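Local coordinates for protein endolysin (Clostridium phage phiCD27, PDB 3QAY) that probably hydrolyses the N-acetylmuramoyl-L-alanine amide bond of the Clostridium difficile cell wall as a zinc-dependent amidase of a phage endolysin, at residues C5-H10 and D50-P55; L81-L86 and A141-S146; G95-Y100 and G124-K129. All coordinates share one frame; numbering follows the deposited sequence.

Contact 1: residues C5-H10 and D50-P55. With ZN (zinc ion), chain E; PO4 (phosphate ion), chain G.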
loop_
_atom_site.group_PDB
_atom_site.type_symbol
_atom_site.label_atom_id
_atom_site.label_comp_id
_atom_site.label_asym_id
_atom_site.label_seq_id
_atom_site.Cartn_x
_atom_site.Cartn_y
_atom_site.Cartn_z
ATOM N N CYS A 5 -9.222 -1.868 -5.523
ATOM C CA CYS A 5 -8.073 -2.563 -6.088
ATOM C C CYS A 5 -6.900 -2.355 -5.160
ATOM O O CYS A 5 -6.626 -1.224 -4.766
ATOM C CB CYS A 5 -7.726 -2.012 -7.464
ATOM S SG CYS A 5 -6.321 -2.849 -8.266
ATOM N N ILE A 6 -6.226 -3.446 -4.796
ATOM C CA ILE A 6 -4.995 -3.369 -4.020
ATOM C C ILE A 6 -3.861 -3.888 -4.891
ATOM O O ILE A 6 -3.871 -5.053 -5.294
ATOM C CB ILE A 6 -5.048 -4.218 -2.727
ATOM C CG1 ILE A 6 -6.179 -3.760 -1.814
ATOM C CG2 ILE A 6 -3.722 -4.122 -1.963
ATOM C CD1 ILE A 6 -6.405 -4.691 -0.623
ATOM N N THR A 7 -2.908 -3.017 -5.211
ATOM C CA THR A 7 -1.693 -3.450 -5.876
ATOM C C THR A 7 -0.574 -3.578 -4.851
ATOM O O THR A 7 -0.505 -2.803 -3.902
ATOM C CB THR A 7 -1.259 -2.486 -6.988
ATOM O OG1 THR A 7 -1.043 -1.183 -6.449
ATOM C CG2 THR A 7 -2.311 -2.411 -8.079
ATOM N N VAL A 8 0.278 -4.586 -5.032
ATOM C CA VAL A 8 1.499 -4.712 -4.253
ATOM C C VAL A 8 2.624 -4.061 -5.045
ATOM O O VAL A 8 2.854 -4.399 -6.207
ATOM C CB VAL A 8 1.835 -6.185 -3.960
ATOM C CG1 VAL A 8 3.249 -6.330 -3.415
ATOM C CG2 VAL A 8 0.800 -6.774 -2.989
ATOM N N GLY A 9 3.307 -3.112 -4.412
ATOM C CA GLY A 9 4.419 -2.426 -5.032
ATOM C C GLY A 9 5.597 -3.345 -5.286
ATOM O O GLY A 9 5.824 -4.306 -4.545
ATOM N N HIS A 10 6.322 -3.052 -6.364
ATOM C CA HIS A 10 7.558 -3.741 -6.733
ATOM C C HIS A 10 7.312 -5.153 -7.252
ATOM O O HIS A 10 6.166 -5.553 -7.448
ATOM C CB HIS A 10 8.543 -3.700 -5.565
ATOM C CG HIS A 10 8.714 -2.326 -5.005
ATOM N ND1 HIS A 10 9.391 -1.333 -5.679
ATOM C CD2 HIS A 10 8.249 -1.760 -3.867
ATOM C CE1 HIS A 10 9.367 -0.225 -4.963
ATOM N NE2 HIS A 10 8.680 -0.456 -3.858
ATOM N N ASP A 50 -10.048 -6.718 -5.389
ATOM C CA ASP A 50 -9.119 -7.468 -6.221
ATOM C C ASP A 50 -7.711 -7.100 -5.809
ATOM O O ASP A 50 -7.383 -5.918 -5.687
ATOM C CB ASP A 50 -9.283 -7.107 -7.702
ATOM C CG ASP A 50 -10.585 -7.587 -8.282
ATOM O OD1 ASP A 50 -11.142 -8.584 -7.772
ATOM O OD2 ASP A 50 -11.049 -6.964 -9.260
ATOM N N VAL A 51 -6.880 -8.113 -5.600
ATOM C CA VAL A 51 -5.484 -7.908 -5.269
ATOM C C VAL A 51 -4.661 -8.151 -6.524
ATOM O O VAL A 51 -4.801 -9.199 -7.162
ATOM C CB VAL A 51 -5.020 -8.865 -4.153
ATOM C CG1 VAL A 51 -3.516 -8.740 -3.941
ATOM C CG2 VAL A 51 -5.778 -8.580 -2.860
ATOM N N ILE A 52 -3.813 -7.185 -6.876
ATOM C CA ILE A 52 -2.946 -7.291 -8.049
ATOM C C ILE A 52 -1.498 -7.350 -7.608
ATOM O O ILE A 52 -0.979 -6.392 -7.046
ATOM C CB ILE A 52 -3.104 -6.078 -9.008
ATOM C CG1 ILE A 52 -4.560 -5.902 -9.449
ATOM C CG2 ILE A 52 -2.196 -6.237 -10.227
ATOM C CD1 ILE A 52 -5.132 -7.086 -10.159
ATOM N N ILE A 53 -0.849 -8.480 -7.857
ATOM C CA ILE A 53 0.563 -8.651 -7.549
ATOM C C ILE A 53 1.260 -9.065 -8.834
ATOM O O ILE A 53 0.757 -9.918 -9.574
ATOM C CB ILE A 53 0.783 -9.722 -6.461
ATOM C CG1 ILE A 53 -0.141 -9.463 -5.266
ATOM C CG2 ILE A 53 2.242 -9.731 -6.013
ATOM C CD1 ILE A 53 0.067 -10.395 -4.073
ATOM N N CYS A 54 2.399 -8.445 -9.115
ATOM C CA CYS A 54 3.150 -8.764 -10.318
ATOM C C CYS A 54 3.600 -10.223 -10.315
ATOM O O CYS A 54 3.960 -10.756 -9.267
ATOM C CB CYS A 54 4.370 -7.856 -10.454
ATOM S SG CYS A 54 3.951 -6.176 -10.909
ATOM N N PRO A 55 3.571 -10.875 -11.488
ATOM C CA PRO A 55 4.173 -12.193 -11.576
ATOM C C PRO A 55 5.625 -12.118 -11.139
ATOM O O PRO A 55 6.280 -11.094 -11.356
ATOM C CB PRO A 55 4.082 -12.539 -13.068
ATOM C CG PRO A 55 3.124 -11.579 -13.655
ATOM C CD PRO A 55 3.117 -10.374 -12.798
HETATM ZN ZN ZN E . 8.103 0.830 -2.433
HETATM P P PO4 G . -8.065 -11.634 -5.003
HETATM O O1 PO4 G . -6.943 -12.573 -5.366
HETATM O O2 PO4 G . -7.792 -11.080 -3.625
HETATM O O3 PO4 G . -8.165 -10.532 -6.028
HETATM O O4 PO4 G . -9.382 -12.373 -4.998
HETATM O O HOH W 1 8.656 2.434 -4.169
#

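Contact 2: residues L81-L86 and A141-S146. With ZN (zinc ion), chain E.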
loop_
_atom_site.group_PDB
_atom_site.type_symbol
_atom_site.label_atom_id
_atom_site.label_comp_id
_atom_site.label_asym_id
_atom_site.label_seq_id
_atom_site.Cartn_x
_atom_site.Cartn_y
_atom_site.Cartn_z
ATOM N N LEU A 81 -8.095 2.692 -5.731
ATOM C CA LEU A 81 -6.853 1.928 -5.815
ATOM C C LEU A 81 -5.962 2.237 -4.616
ATOM O O LEU A 81 -5.788 3.399 -4.252
ATOM C CB LEU A 81 -6.104 2.270 -7.106
ATOM C CG LEU A 81 -4.654 1.785 -7.247
ATOM C CD1 LEU A 81 -4.568 0.263 -7.170
ATOM C CD2 LEU A 81 -4.053 2.303 -8.551
ATOM N N ILE A 82 -5.418 1.187 -4.007
ATOM C CA ILE A 82 -4.432 1.312 -2.943
ATOM C C ILE A 82 -3.204 0.529 -3.378
ATOM O O ILE A 82 -3.326 -0.645 -3.737
ATOM C CB ILE A 82 -4.939 0.707 -1.610
ATOM C CG1 ILE A 82 -6.154 1.470 -1.084
ATOM C CG2 ILE A 82 -3.826 0.702 -0.559
ATOM C CD1 ILE A 82 -6.960 0.686 -0.071
ATOM N N GLU A 83 -2.036 1.165 -3.380
ATOM C CA GLU A 83 -0.787 0.427 -3.581
ATOM C C GLU A 83 0.016 0.407 -2.291
ATOM O O GLU A 83 0.244 1.442 -1.674
ATOM C CB GLU A 83 0.065 0.988 -4.715
ATOM C CG GLU A 83 1.289 0.104 -5.013
ATOM C CD GLU A 83 1.898 0.374 -6.367
ATOM O OE1 GLU A 83 2.862 1.164 -6.423
ATOM O OE2 GLU A 83 1.406 -0.187 -7.378
ATOM N N LEU A 84 0.449 -0.791 -1.915
ATOM C CA LEU A 84 1.118 -1.028 -0.655
ATOM C C LEU A 84 2.619 -0.965 -0.841
ATOM O O LEU A 84 3.192 -1.681 -1.687
ATOM C CB LEU A 84 0.723 -2.403 -0.100
ATOM C CG LEU A 84 -0.759 -2.585 0.238
ATOM C CD1 LEU A 84 -1.019 -3.993 0.757
ATOM C CD2 LEU A 84 -1.192 -1.545 1.255
ATOM N N HIS A 85 3.240 -0.097 -0.047
ATOM C CA HIS A 85 4.683 0.028 0.043
ATOM C C HIS A 85 5.134 0.043 1.499
ATOM O O HIS A 85 4.327 0.166 2.425
ATOM C CB HIS A 85 5.150 1.324 -0.629
ATOM C CG HIS A 85 5.079 1.287 -2.123
ATOM N ND1 HIS A 85 6.180 1.047 -2.914
ATOM C CD2 HIS A 85 4.035 1.452 -2.970
ATOM C CE1 HIS A 85 5.820 1.072 -4.185
ATOM N NE2 HIS A 85 4.522 1.309 -4.247
ATOM N N LEU A 86 6.443 -0.113 1.675
ATOM C CA LEU A 86 7.115 0.206 2.917
ATOM C C LEU A 86 8.183 1.229 2.558
ATOM O O LEU A 86 8.695 1.241 1.427
ATOM C CB LEU A 86 7.753 -1.032 3.556
ATOM C CG LEU A 86 6.846 -2.115 4.151
ATOM C CD1 LEU A 86 7.677 -3.181 4.861
ATOM C CD2 LEU A 86 5.806 -1.546 5.110
ATOM N N ALA A 141 -6.671 7.165 -6.302
ATOM C CA ALA A 141 -5.619 6.265 -5.841
ATOM C C ALA A 141 -4.843 6.848 -4.671
ATOM O O ALA A 141 -4.694 8.068 -4.561
ATOM C CB ALA A 141 -4.675 5.934 -6.973
ATOM N N VAL A 142 -4.369 5.960 -3.796
ATOM C CA VAL A 142 -3.417 6.327 -2.759
ATOM C C VAL A 142 -2.298 5.294 -2.690
ATOM O O VAL A 142 -2.505 4.113 -2.952
ATOM C CB VAL A 142 -4.082 6.501 -1.371
ATOM C CG1 VAL A 142 -5.054 7.657 -1.408
ATOM C CG2 VAL A 142 -4.775 5.230 -0.925
ATOM N N LEU A 143 -1.101 5.766 -2.373
ATOM C CA LEU A 143 0.035 4.893 -2.192
ATOM C C LEU A 143 0.361 4.922 -0.716
ATOM O O LEU A 143 0.701 5.974 -0.173
ATOM C CB LEU A 143 1.205 5.381 -3.035
ATOM C CG LEU A 143 2.459 4.512 -3.093
ATOM C CD1 LEU A 143 3.352 4.967 -4.233
ATOM C CD2 LEU A 143 3.229 4.535 -1.776
ATOM N N ILE A 144 0.238 3.774 -0.060
ATOM C CA ILE A 144 0.476 3.698 1.378
ATOM C C ILE A 144 1.889 3.199 1.667
ATOM O O ILE A 144 2.291 2.109 1.222
ATOM C CB ILE A 144 -0.552 2.794 2.095
ATOM C CG1 ILE A 144 -1.979 3.219 1.743
ATOM C CG2 ILE A 144 -0.345 2.862 3.610
ATOM C CD1 ILE A 144 -3.057 2.312 2.332
ATOM N N GLU A 145 2.644 4.029 2.391
ATOM C CA GLU A 145 3.926 3.641 2.953
ATOM C C GLU A 145 3.680 3.389 4.445
ATOM O O GLU A 145 3.799 4.304 5.266
ATOM C CB GLU A 145 4.955 4.760 2.748
ATOM C CG GLU A 145 5.157 5.160 1.278
ATOM C CD GLU A 145 6.465 4.660 0.677
ATOM O OE1 GLU A 145 7.328 4.158 1.422
ATOM O OE2 GLU A 145 6.636 4.795 -0.550
ATOM N N SER A 146 3.334 2.145 4.775
ATOM C CA SER A 146 2.810 1.787 6.108
ATOM C C SER A 146 3.780 2.057 7.252
ATOM O O SER A 146 3.376 2.550 8.311
ATOM C CB SER A 146 2.401 0.308 6.144
ATOM O OG SER A 146 1.269 0.058 5.329
HETATM ZN ZN ZN E . 8.103 0.830 -2.433
HETATM O O HOH W 2 2.103 -1.210 3.144
HETATM O O HOH W 1 8.656 2.434 -4.169
#

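Contact 3: residues G95-Y100 and G124-K129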
loop_
_atom_site.group_PDB
_atom_site.type_symbol
_atom_site.label_atom_id
_atom_site.label_comp_id
_atom_site.label_asym_id
_atom_site.label_seq_id
_atom_site.Cartn_x
_atom_site.Cartn_y
_atom_site.Cartn_z
ATOM N N GLY A 95 7.915 5.791 10.658
ATOM C CA GLY A 95 6.531 6.241 10.631
ATOM C C GLY A 95 5.786 5.938 9.349
ATOM O O GLY A 95 6.321 5.310 8.426
ATOM N N SER A 96 4.544 6.415 9.307
ATOM C CA SER A 96 3.624 6.141 8.222
ATOM C C SER A 96 3.395 7.394 7.398
ATOM O O SER A 96 3.490 8.510 7.903
ATOM C CB SER A 96 2.291 5.652 8.776
ATOM O OG SER A 96 2.485 4.543 9.620
ATOM N N GLU A 97 3.041 7.181 6.140
ATOM C CA GLU A 97 2.951 8.232 5.156
ATOM C C GLU A 97 2.072 7.723 4.013
ATOM O O GLU A 97 2.178 6.561 3.636
ATOM C CB GLU A 97 4.375 8.493 4.703
ATOM C CG GLU A 97 4.595 9.396 3.568
ATOM C CD GLU A 97 6.072 9.652 3.404
ATOM O OE1 GLU A 97 6.666 9.176 2.415
ATOM O OE2 GLU A 97 6.644 10.287 4.309
ATOM N N VAL A 98 1.189 8.569 3.486
ATOM C CA VAL A 98 0.324 8.172 2.373
ATOM C C VAL A 98 0.407 9.205 1.240
ATOM O O VAL A 98 0.181 10.400 1.462
ATOM C CB VAL A 98 -1.148 7.980 2.828
ATOM C CG1 VAL A 98 -2.051 7.656 1.641
ATOM C CG2 VAL A 98 -1.248 6.892 3.905
ATOM N N LEU A 99 0.734 8.735 0.035
ATOM C CA LEU A 99 0.863 9.615 -1.128
ATOM C C LEU A 99 -0.436 9.619 -1.924
ATOM O O LEU A 99 -1.080 8.577 -2.083
ATOM C CB LEU A 99 2.042 9.184 -2.007
ATOM C CG LEU A 99 3.352 8.925 -1.253
ATOM C CD1 LEU A 99 4.506 8.631 -2.219
ATOM C CD2 LEU A 99 3.701 10.102 -0.354
ATOM N N TYR A 100 -0.833 10.797 -2.397
ATOM C CA TYR A 100 -2.105 10.961 -3.092
ATOM C C TYR A 100 -1.957 11.923 -4.274
ATOM O O TYR A 100 -0.929 12.602 -4.419
ATOM C CB TYR A 100 -3.184 11.457 -2.125
ATOM C CG TYR A 100 -2.946 12.870 -1.655
ATOM C CD1 TYR A 100 -3.459 13.952 -2.359
ATOM C CD2 TYR A 100 -2.192 13.128 -0.514
ATOM C CE1 TYR A 100 -3.234 15.253 -1.938
ATOM C CE2 TYR A 100 -1.967 14.430 -0.081
ATOM C CZ TYR A 100 -2.496 15.487 -0.800
ATOM O OH TYR A 100 -2.270 16.777 -0.390
ATOM N N GLY A 124 2.290 12.264 7.806
ATOM C CA GLY A 124 1.325 13.090 7.072
ATOM C C GLY A 124 1.056 12.623 5.646
ATOM O O GLY A 124 1.869 11.921 5.047
ATOM N N ALA A 125 -0.104 13.010 5.117
ATOM C CA ALA A 125 -0.458 12.761 3.719
ATOM C C ALA A 125 0.333 13.712 2.829
ATOM O O ALA A 125 0.497 14.882 3.163
ATOM C CB ALA A 125 -1.946 12.972 3.506
ATOM N N LYS A 126 0.819 13.214 1.696
ATOM C CA LYS A 126 1.689 14.008 0.827
ATOM C C LYS A 126 1.259 13.897 -0.626
ATOM O O LYS A 126 1.034 12.799 -1.129
ATOM C CB LYS A 126 3.145 13.554 0.973
ATOM C CG LYS A 126 3.663 13.636 2.399
ATOM C CD LYS A 126 5.091 13.150 2.512
ATOM C CE LYS A 126 5.564 13.191 3.959
ATOM N NZ LYS A 126 7.031 12.957 4.050
ATOM N N LEU A 127 1.134 15.042 -1.287
ATOM C CA LEU A 127 0.788 15.097 -2.700
ATOM C C LEU A 127 2.014 14.731 -3.530
ATOM O O LEU A 127 3.096 15.279 -3.307
ATOM C CB LEU A 127 0.308 16.502 -3.070
ATOM C CG LEU A 127 -0.066 16.766 -4.534
ATOM C CD1 LEU A 127 -1.299 15.978 -4.933
ATOM C CD2 LEU A 127 -0.271 18.257 -4.766
ATOM N N ASP A 128 1.846 13.788 -4.458
ATOM C CA ASP A 128 2.881 13.472 -5.439
ATOM C C ASP A 128 2.237 13.104 -6.771
ATOM O O ASP A 128 1.687 12.018 -6.922
ATOM C CB ASP A 128 3.792 12.339 -4.950
ATOM C CG ASP A 128 5.039 12.169 -5.818
ATOM O OD1 ASP A 128 5.134 12.833 -6.872
ATOM O OD2 ASP A 128 5.927 11.363 -5.454
ATOM N N LYS A 129 2.318 14.014 -7.736
ATOM C CA LYS A 129 1.711 13.802 -9.042
ATOM C C LYS A 129 2.663 13.157 -10.042
ATOM O O LYS A 129 2.290 12.936 -11.194
ATOM C CB LYS A 129 1.185 15.125 -9.603
ATOM C CG LYS A 129 0.048 15.737 -8.806
ATOM C CD LYS A 129 -0.532 16.926 -9.545
ATOM C CE LYS A 129 -1.838 17.390 -8.944
ATOM N NZ LYS A 129 -2.404 18.551 -9.696
HETATM O O HOH W 3 -1.025 17.306 1.816
#

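Contact 1: residues C5-H10 and D50-P55
V8 and I53 pack most closely, with V8 CG2 3.6 Å from I53 CG1 where they pass at a slant. The other tight spot lies on the opposite face of the sheet. C5 SG, anti to its backbone N (chi1 -179°), comes 3.7 Å from I52 CG1, and T7 CG2 approaches I52 CB at 3.9 Å. Sulfur, branched carbons and a threonine methyl suit these positions because helix 27-44 covers I6, V8 and V51, while Y68 and V73 of helix 64-75 lie against I52 and T7. The backbones run parallel, joined by I6 N to D50 O at 2.9 Å, I52 N to I6 O at 2.7 Å and V8 N to I52 O at 3.0 Å. This is the pairing within the beta-alpha-beta unit of strand 3-8, helix 27-44 and strand 48-52.

The outer side is looser. Strand 48-52 is an edge strand, and its outward amide, V51 N, donates to O3 of a phosphate at 2.8 Å; R43 also holds this ion, which probably came from the crystallisation liquor. D50 OD2 is hydrogen-bonded to the Y78 hydroxyl. Past the end of strand 3-8, and away from 50-55, H10 NE2 binds zinc at 2.0 Å. The chemistry divides: apolar packing and straight backbone bonds hold strand 3-8 on this side, strand 80-87 holds the other, and the loop beyond presents an imidazole nitrogen to the metal.

Contact 2: residues L81-L86 and A141-S146
H85 CG stands anti to its carbonyl carbon (chi1 -73°) and L143 CG anti to its backbone N (chi1 -174°); on the sheet face they share, these torsions set the two CG atoms where ring and branch can meet. H85 CD2 meets L143 CD2 at 3.4 Å in an oblique approach, with L143 CD1 near NE2. A leucine suits this place because its branched end packs round CD2 without competing for the polar partners of the nitrogens. H85 ND1 binds zinc at 2.0 Å. At the ring's far end, NE2 donates to E83 OE1 at 2.7 Å, nearly in the ring plane, meeting the carboxylate on its anti side and 26° out of its plane. Metal and carboxylate together fix the rotation of the ring. E83 is a second-shell residue, and its OE2 is itself gripped by K69 and by the T7 hydroxyl, so this buried carboxylate is well satisfied.

On the other face of the sheet the two strands meet through apolar side chains. I82 CG2 and I144 CD1 are tight at 3.4 Å, and I82 lies side by side with V142; beta-branched residues favour the extended backbone while filling the core. Parallel pairing runs from V142 N to L81 O at 3.0 Å, through H85 N to I144 O at 2.7 Å, to S146 N and H85 O at 3.2 Å. A water joins H85 O to S146 OG, giving that carbonyl a second donor.

This is the parallel centre of the alpha/beta amidase sheet, with the zinc site, probably the active site, at the C-terminal ends of these strands. Strand 3-8 flanks 81-86 and strand 96-100 flanks 141-146; helix 27-44 packs on I82 and L84, while helix 132-135 touches L81, E83 and A141.

Contact 3: residues G95-Y100 and G124-K129
Charge joins E97 to K126: K126 NZ donates to E97 OE2 at 2.7 Å in a salt bridge, arriving from above the carboxylate plane, 60° out of it. Both chains are extended and cross at a slant; a long lysine can span the distance to the glutamate. R123 shares the same OE2, so two cations would probably favour the ionised glutamate.

Backbone bonds form the next group. K126 N reaches V98 O at 2.9 Å, Y100 N reaches K126 O at 3.0 Å and D128 N reaches Y100 O at 3.0 Å. They pair strands 96-100 and 122-127 in parallel, the ends of a beta-alpha-beta unit connected by helix 103-116; strand 122-127 is one of the sheet's two edge strands. G124 adopts backbone angles that suit glycine, and its buried O has no partner.

Aromatic and apolar packing centres on Y100. Its CG sits between the backbone N and carbonyl carbon (chi1 68°), on the side of strand 122-127, and L127 CA lies over one face of the ring, towards the rim. Y100 CE1 meets L127 CD1 at 3.6 Å and CE2 meets A125 CB at 3.9 Å. A small alanine fits beside this broad ring. Y100 OH is hydrogen-bonded at 2.6 Å to a water that donates to A125 O. On the sheet face carrying L99 and K126, L99 CD2 packs against K126 CB at 3.7 Å.

Overall arrangement
All three contacts belong to one mixed sheet, with contact 2 in the middle and contacts 1 and 3 at its two edges, their centres about 19 Å apart. Contact 1 joins contact 2 through neighbouring strands 3-8 and 80-87, centres about 10 Å apart, C5 O lying 2.8 Å from I82 N. Contact 3 is nested in the chain loop closed by contact 2, centres about 9 Å apart; L99 N and L143 O lie 2.8 Å apart where the strand direction reverses. The zinc site spans contacts 1 and 2: H10, H85 and E27 are its protein ligands, a water is also bound, and the histidine rings are nearly perpendicular. The L99 side chain of contact 3 stays about 9 Å from the zinc.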